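Local coordinates for protein putative fimbriae assembly chaperone (Salmonella typhimurium, PDB 2CO7) that probably acts as a periplasmic chaperone for Saf fimbrial subunits, helping them fold before assembly at the cell surface, at residues D88-Q93 with I129-A134; E140-N145 with T161-N166. All blocks are in the same frame, centred on the assembly; numbering follows the deposited sequence.

Contact 1 of 2, residues D88-Q93 with I129-A134; sequences DRETLQ and IFRPDA
Glu90 and Arg131 lie side by side, and a single carboxylate oxygen accepts from two nitrogens of the guanidinium, NE and NH2, in a side-on salt bridge. Arg131 NE sits 2.7 Å from Glu90 OE2 and approaches it on the anti side. Arg131 NH2 reaches the same Glu90 OE2 at 2.9 Å, nearly along the C-O axis and in a more bent bond. The two flat groups are almost coplanar, 21° apart. Glu90 runs extended beyond CG to get there, whereas Arg131 bends at chi3 (-61°), which turns its guanidinium edge onto the carboxylate. The methyl Ile129 CG2 packs against the other oxygen, Glu90 OE1, at 3.4 Å.

The two side chains come from strand ends joined next to them by Thr91 and Phe130, an antiparallel hydrogen-bonded pair: Phe130 N donates to Thr91 O (2.8 Å) and Thr91 N to Phe130 O (3.1 Å). One residue along, Leu92 CD1 meets Ile129 CG1 at 3.9 Å on the face opposite to the side chains of Thr91 and Phe130. Past the strand end, the Pro132 ring leans on Arg89 O, its CG 3.3 Å away.

Further out, Arg131 NH2 also bridges to Asp208 OD2, and Glu90 OE1 accepts from Tyr164 N. These neighbouring strands belong to the immunoglobulin-like N-terminal domain of the PapD-type periplasmic chaperones; here strand 91-100 begins and strand 116-131 ends, beside the second domain.

Contact 2 of 2, residues E140-N145 with T161-N166; sequences EDVAGN and TPFYMN
Thr161 OG1 has two partners: it accepts from Phe163 N at 3.2 Å with an N-H...O angle of 162°, and it is also hydrogen-bonded to Asn159 OD1. The first bond makes residues 161-163 an ST turn, within the loop after strand 154-159 in the C-terminal domain of this PapD-like chaperone. Chi1 of 82° puts OG1 between the backbone N and the carbonyl carbon, leaving the methyl CG2 to face the short helix 139-142 and the turn after it.

Between the two segments the contact is apolar. Val142 does most of the work through one methyl: its CG2 lies 3.8 Å from Thr161 CG2 and meets the Phe163 ring obliquely, 3.6 Å from CD1, the two side chains crossing at about a right angle. Asn145 N donates to Val142 O, closing the turn that carries Ala143.

Ala143 and Met165 pack alongside this group, and both also touch Val205 of strand 201-205, while Pro139 rests on Phe163 and Met165. Met165 bends at chi2 (-72°), which brings its terminal methyl against the backbone of Ala143: Met165 CE lies 3.8 Å from Ala143 CA, and Met165 SD 4.1 Å from Ala143 CB.

After six earlier strands, the chain reaches residues 88-93, makes strands 91-100 and 116-131, and returns at 129-134, where contact 1 closes the long excursion between them. A short loop then leads into helix 139-142. From there, strands 147-151 and 154-159 form a second, smaller excursion, closed when 161-166 packs against the helix in contact 2. The two closures are thus in series, neither nested nor crossed. They still meet in space, their centres about 13 Å apart: Glu90 N is 2.9 Å from Pro162 O, a probable hydrogen bond. Contact 1 joins two neighbouring strands inside the N-terminal domain's sheet, contact 2 seats the helix on the C-terminal domain, and together they border the interdomain junction.

Contact 1 of 2, residues D88-Q93 with I129-A134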
loop_
_atom_site.group_PDB
_atom_site.type_symbol
_atom_site.label_atom_id
_atom_site.label_comp_id
_atom_site.label_asym_id
_atom_site.label_seq_id
_atom_site.Cartn_x
_atom_site.Cartn_y
_atom_site.Cartn_z
ATOM N N ASP B 88 9.226 9.492 -23.739
ATOM C CA ASP B 88 8.526 10.807 -23.752
ATOM C C ASP B 88 7.564 10.991 -22.575
ATOM O O ASP B 88 6.798 11.942 -22.551
ATOM C CB ASP B 88 7.759 11.007 -25.076
ATOM C CG ASP B 88 6.530 10.112 -25.185
ATOM O OD1 ASP B 88 6.486 9.079 -24.469
ATOM O OD2 ASP B 88 5.614 10.432 -25.989
ATOM N N ARG B 89 7.573 10.052 -21.640
ATOM C CA ARG B 89 6.729 10.136 -20.459
ATOM C C ARG B 89 7.326 9.241 -19.396
ATOM O O ARG B 89 8.061 8.276 -19.719
ATOM C CB ARG B 89 5.291 9.683 -20.797
ATOM C CG ARG B 89 5.208 8.237 -21.274
ATOM C CD ARG B 89 3.918 7.989 -22.075
ATOM N NE ARG B 89 3.955 8.640 -23.388
ATOM C CZ ARG B 89 2.922 8.756 -24.226
ATOM N NH1 ARG B 89 3.094 9.335 -25.407
ATOM N NH2 ARG B 89 1.709 8.319 -23.896
ATOM N N GLU B 90 7.003 9.531 -18.141
ATOM C CA GLU B 90 7.327 8.617 -17.026
ATOM C C GLU B 90 6.626 7.259 -17.142
ATOM O O GLU B 90 5.587 7.122 -17.793
ATOM C CB GLU B 90 6.899 9.242 -15.693
ATOM C CG GLU B 90 7.723 10.496 -15.340
ATOM C CD GLU B 90 7.462 10.994 -13.940
ATOM O OE1 GLU B 90 6.304 10.933 -13.494
ATOM O OE2 GLU B 90 8.414 11.487 -13.291
ATOM N N THR B 91 7.194 6.276 -16.452
ATOM C CA THR B 91 6.666 4.929 -16.350
ATOM C C THR B 91 6.747 4.574 -14.880
ATOM O O THR B 91 7.794 4.735 -14.255
ATOM C CB THR B 91 7.482 3.884 -17.157
ATOM O OG1 THR B 91 7.402 4.172 -18.560
ATOM C CG2 THR B 91 6.900 2.466 -16.922
ATOM N N LEU B 92 5.626 4.130 -14.331
ATOM C CA LEU B 92 5.544 3.845 -12.910
ATOM C C LEU B 92 5.728 2.355 -12.669
ATOM O O LEU B 92 5.212 1.527 -13.436
ATOM C CB LEU B 92 4.183 4.297 -12.362
ATOM C CG LEU B 92 4.165 4.138 -10.830
ATOM C CD1 LEU B 92 3.599 5.375 -10.106
ATOM C CD2 LEU B 92 3.427 2.899 -10.460
ATOM N N GLN B 93 6.479 2.028 -11.626
ATOM C CA GLN B 93 6.579 0.661 -11.096
ATOM C C GLN B 93 6.327 0.747 -9.570
ATOM O O GLN B 93 6.186 1.848 -8.997
ATOM C CB GLN B 93 8.028 0.140 -11.300
ATOM C CG GLN B 93 8.476 -0.230 -12.652
ATOM C CD GLN B 93 8.774 0.929 -13.591
ATOM O OE1 GLN B 93 8.712 0.745 -14.764
ATOM N NE2 GLN B 93 9.143 2.100 -13.065
ATOM N N ILE B 129 9.389 5.504 -9.804
ATOM C CA ILE B 129 8.957 6.278 -10.977
ATOM C C ILE B 129 10.129 6.502 -11.877
ATOM O O ILE B 129 11.088 7.211 -11.504
ATOM C CB ILE B 129 8.223 7.598 -10.603
ATOM C CG1 ILE B 129 7.008 7.305 -9.678
ATOM C CG2 ILE B 129 7.714 8.361 -11.870
ATOM C CD1 ILE B 129 6.354 8.577 -8.993
ATOM N N PHE B 130 10.023 5.919 -13.081
ATOM C CA PHE B 130 11.082 6.053 -14.057
ATOM C C PHE B 130 10.923 7.329 -14.894
ATOM O O PHE B 130 9.903 7.497 -15.534
ATOM C CB PHE B 130 11.168 4.803 -14.943
ATOM C CG PHE B 130 12.304 4.852 -15.911
ATOM C CD1 PHE B 130 13.604 4.549 -15.489
ATOM C CD2 PHE B 130 12.078 5.183 -17.250
ATOM C CE1 PHE B 130 14.704 4.577 -16.440
ATOM C CE2 PHE B 130 13.129 5.209 -18.183
ATOM C CZ PHE B 130 14.448 4.910 -17.771
ATOM N N ARG B 131 11.935 8.190 -14.886
ATOM C CA ARG B 131 11.892 9.473 -15.601
ATOM C C ARG B 131 12.974 9.516 -16.704
ATOM O O ARG B 131 14.210 9.655 -16.423
ATOM C CB ARG B 131 12.035 10.635 -14.606
ATOM C CG ARG B 131 11.811 12.033 -15.249
ATOM C CD ARG B 131 11.814 13.099 -14.219
ATOM N NE ARG B 131 10.721 12.874 -13.253
ATOM C CZ ARG B 131 10.627 13.459 -12.070
ATOM N NH1 ARG B 131 11.553 14.346 -11.663
ATOM N NH2 ARG B 131 9.602 13.157 -11.291
ATOM N N PRO B 132 12.524 9.380 -17.963
ATOM C CA PRO B 132 13.413 9.514 -19.115
ATOM C C PRO B 132 14.186 10.828 -19.044
ATOM O O PRO B 132 13.692 11.814 -18.494
ATOM C CB PRO B 132 12.454 9.478 -20.310
ATOM C CG PRO B 132 11.291 8.666 -19.797
ATOM C CD PRO B 132 11.136 9.075 -18.381
ATOM N N ASP B 133 15.392 10.831 -19.604
ATOM C CA ASP B 133 16.264 11.996 -19.513
ATOM C C ASP B 133 15.667 13.207 -20.254
ATOM O O ASP B 133 15.874 14.354 -19.854
ATOM C CB ASP B 133 17.652 11.628 -20.047
ATOM C CG ASP B 133 18.759 12.547 -19.524
ATOM O OD1 ASP B 133 19.448 13.185 -20.358
ATOM O OD2 ASP B 133 18.920 12.646 -18.291
ATOM N N ALA B 134 14.898 12.949 -21.301
ATOM C CA ALA B 134 14.236 14.022 -22.058
ATOM C C ALA B 134 12.952 14.537 -21.419
ATOM O O ALA B 134 12.335 15.483 -21.934
ATOM C CB ALA B 134 13.986 13.588 -23.510
#

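Contact 2 of 2, residues E140-N145 with T161-N166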
loop_
_atom_site.group_PDB
_atom_site.type_symbol
_atom_site.label_atom_id
_atom_site.label_comp_id
_atom_site.label_asym_id
_atom_site.label_seq_id
_atom_site.Cartn_x
_atom_site.Cartn_y
_atom_site.Cartn_z
ATOM N N GLU B 140 5.765 19.191 -10.212
ATOM C CA GLU B 140 5.235 20.413 -9.620
ATOM C C GLU B 140 5.501 21.657 -10.477
ATOM O O GLU B 140 4.722 22.606 -10.419
ATOM C CB GLU B 140 5.680 20.583 -8.164
ATOM C CG GLU B 140 7.115 21.023 -7.973
ATOM C CD GLU B 140 7.545 21.131 -6.497
ATOM O OE1 GLU B 140 6.702 21.347 -5.593
ATOM O OE2 GLU B 140 8.765 21.040 -6.254
ATOM N N ASP B 141 6.549 21.619 -11.306
ATOM C CA ASP B 141 6.825 22.666 -12.274
ATOM C C ASP B 141 5.677 22.907 -13.247
ATOM O O ASP B 141 5.496 24.023 -13.695
ATOM C CB ASP B 141 8.077 22.323 -13.067
ATOM C CG ASP B 141 9.343 22.402 -12.243
ATOM O OD1 ASP B 141 10.361 21.802 -12.691
ATOM O OD2 ASP B 141 9.334 23.081 -11.164
ATOM N N VAL B 142 4.944 21.839 -13.576
ATOM C CA VAL B 142 3.881 21.869 -14.603
ATOM C C VAL B 142 2.503 21.473 -14.076
ATOM O O VAL B 142 1.566 21.293 -14.878
ATOM C CB VAL B 142 4.245 21.028 -15.900
ATOM C CG1 VAL B 142 5.430 21.679 -16.656
ATOM C CG2 VAL B 142 4.586 19.570 -15.582
ATOM N N ALA B 143 2.361 21.335 -12.755
ATOM C CA ALA B 143 1.100 20.859 -12.140
ATOM C C ALA B 143 -0.066 21.852 -12.286
ATOM O O ALA B 143 -1.242 21.457 -12.203
ATOM C CB ALA B 143 1.307 20.472 -10.663
ATOM N N GLY B 144 0.259 23.124 -12.536
ATOM C CA GLY B 144 -0.733 24.149 -12.872
ATOM C C GLY B 144 -1.328 23.956 -14.263
ATOM O O GLY B 144 -2.208 24.725 -14.680
ATOM N N ASN B 145 -0.858 22.943 -14.997
ATOM C CA ASN B 145 -1.431 22.662 -16.315
ATOM C C ASN B 145 -2.509 21.613 -16.332
ATOM O O ASN B 145 -3.044 21.308 -17.394
ATOM C CB ASN B 145 -0.351 22.352 -17.320
ATOM C CG ASN B 145 0.472 23.565 -17.632
ATOM O OD1 ASN B 145 0.068 24.703 -17.341
ATOM N ND2 ASN B 145 1.624 23.348 -18.218
ATOM N N THR B 161 0.536 16.397 -19.217
ATOM C CA THR B 161 1.988 16.421 -19.009
ATOM C C THR B 161 2.558 15.017 -19.057
ATOM O O THR B 161 1.800 14.059 -18.923
ATOM C CB THR B 161 2.364 17.047 -17.603
ATOM O OG1 THR B 161 2.242 16.078 -16.565
ATOM C CG2 THR B 161 1.493 18.263 -17.273
ATOM N N PRO B 162 3.891 14.894 -19.250
ATOM C CA PRO B 162 4.583 13.599 -19.194
ATOM C C PRO B 162 4.760 12.962 -17.825
ATOM O O PRO B 162 5.402 11.913 -17.759
ATOM C CB PRO B 162 5.964 13.897 -19.804
ATOM C CG PRO B 162 6.153 15.391 -19.606
ATOM C CD PRO B 162 4.791 16.007 -19.626
ATOM N N PHE B 163 4.164 13.527 -16.764
ATOM C CA PHE B 163 4.439 13.075 -15.399
ATOM C C PHE B 163 3.289 12.333 -14.780
ATOM O O PHE B 163 2.145 12.683 -15.032
ATOM C CB PHE B 163 4.745 14.264 -14.476
ATOM C CG PHE B 163 5.985 15.027 -14.857
ATOM C CD1 PHE B 163 5.884 16.164 -15.673
ATOM C CD2 PHE B 163 7.241 14.587 -14.485
ATOM C CE1 PHE B 163 7.018 16.869 -16.053
ATOM C CE2 PHE B 163 8.392 15.297 -14.846
ATOM C CZ PHE B 163 8.275 16.441 -15.645
ATOM N N TYR B 164 3.584 11.364 -13.900
ATOM C CA TYR B 164 2.571 10.972 -12.932
ATOM C C TYR B 164 2.303 12.119 -11.984
ATOM O O TYR B 164 3.238 12.705 -11.438
ATOM C CB TYR B 164 2.973 9.733 -12.106
ATOM C CG TYR B 164 3.014 8.516 -12.978
ATOM C CD1 TYR B 164 1.929 7.654 -13.048
ATOM C CD2 TYR B 164 4.125 8.266 -13.790
ATOM C CE1 TYR B 164 1.955 6.541 -13.888
ATOM C CE2 TYR B 164 4.165 7.131 -14.634
ATOM C CZ TYR B 164 3.080 6.301 -14.684
ATOM O OH TYR B 164 3.103 5.186 -15.486
ATOM N N MET B 165 1.018 12.368 -11.734
ATOM C CA MET B 165 0.587 13.489 -10.891
ATOM C C MET B 165 -0.026 12.889 -9.628
ATOM O O MET B 165 -1.127 12.336 -9.640
ATOM C CB MET B 165 -0.428 14.365 -11.657
ATOM C CG MET B 165 0.208 15.254 -12.714
ATOM S SD MET B 165 1.142 16.619 -11.925
ATOM C CE MET B 165 1.970 17.364 -13.346
ATOM N N ASN B 166 0.727 12.954 -8.547
ATOM C CA ASN B 166 0.331 12.305 -7.330
ATOM C C ASN B 166 -0.299 13.390 -6.492
ATOM O O ASN B 166 0.398 14.140 -5.824
ATOM C CB ASN B 166 1.571 11.673 -6.688
ATOM C CG ASN B 166 2.143 10.579 -7.564
ATOM O OD1 ASN B 166 1.485 9.548 -7.802
ATOM N ND2 ASN B 166 3.343 10.809 -8.102
#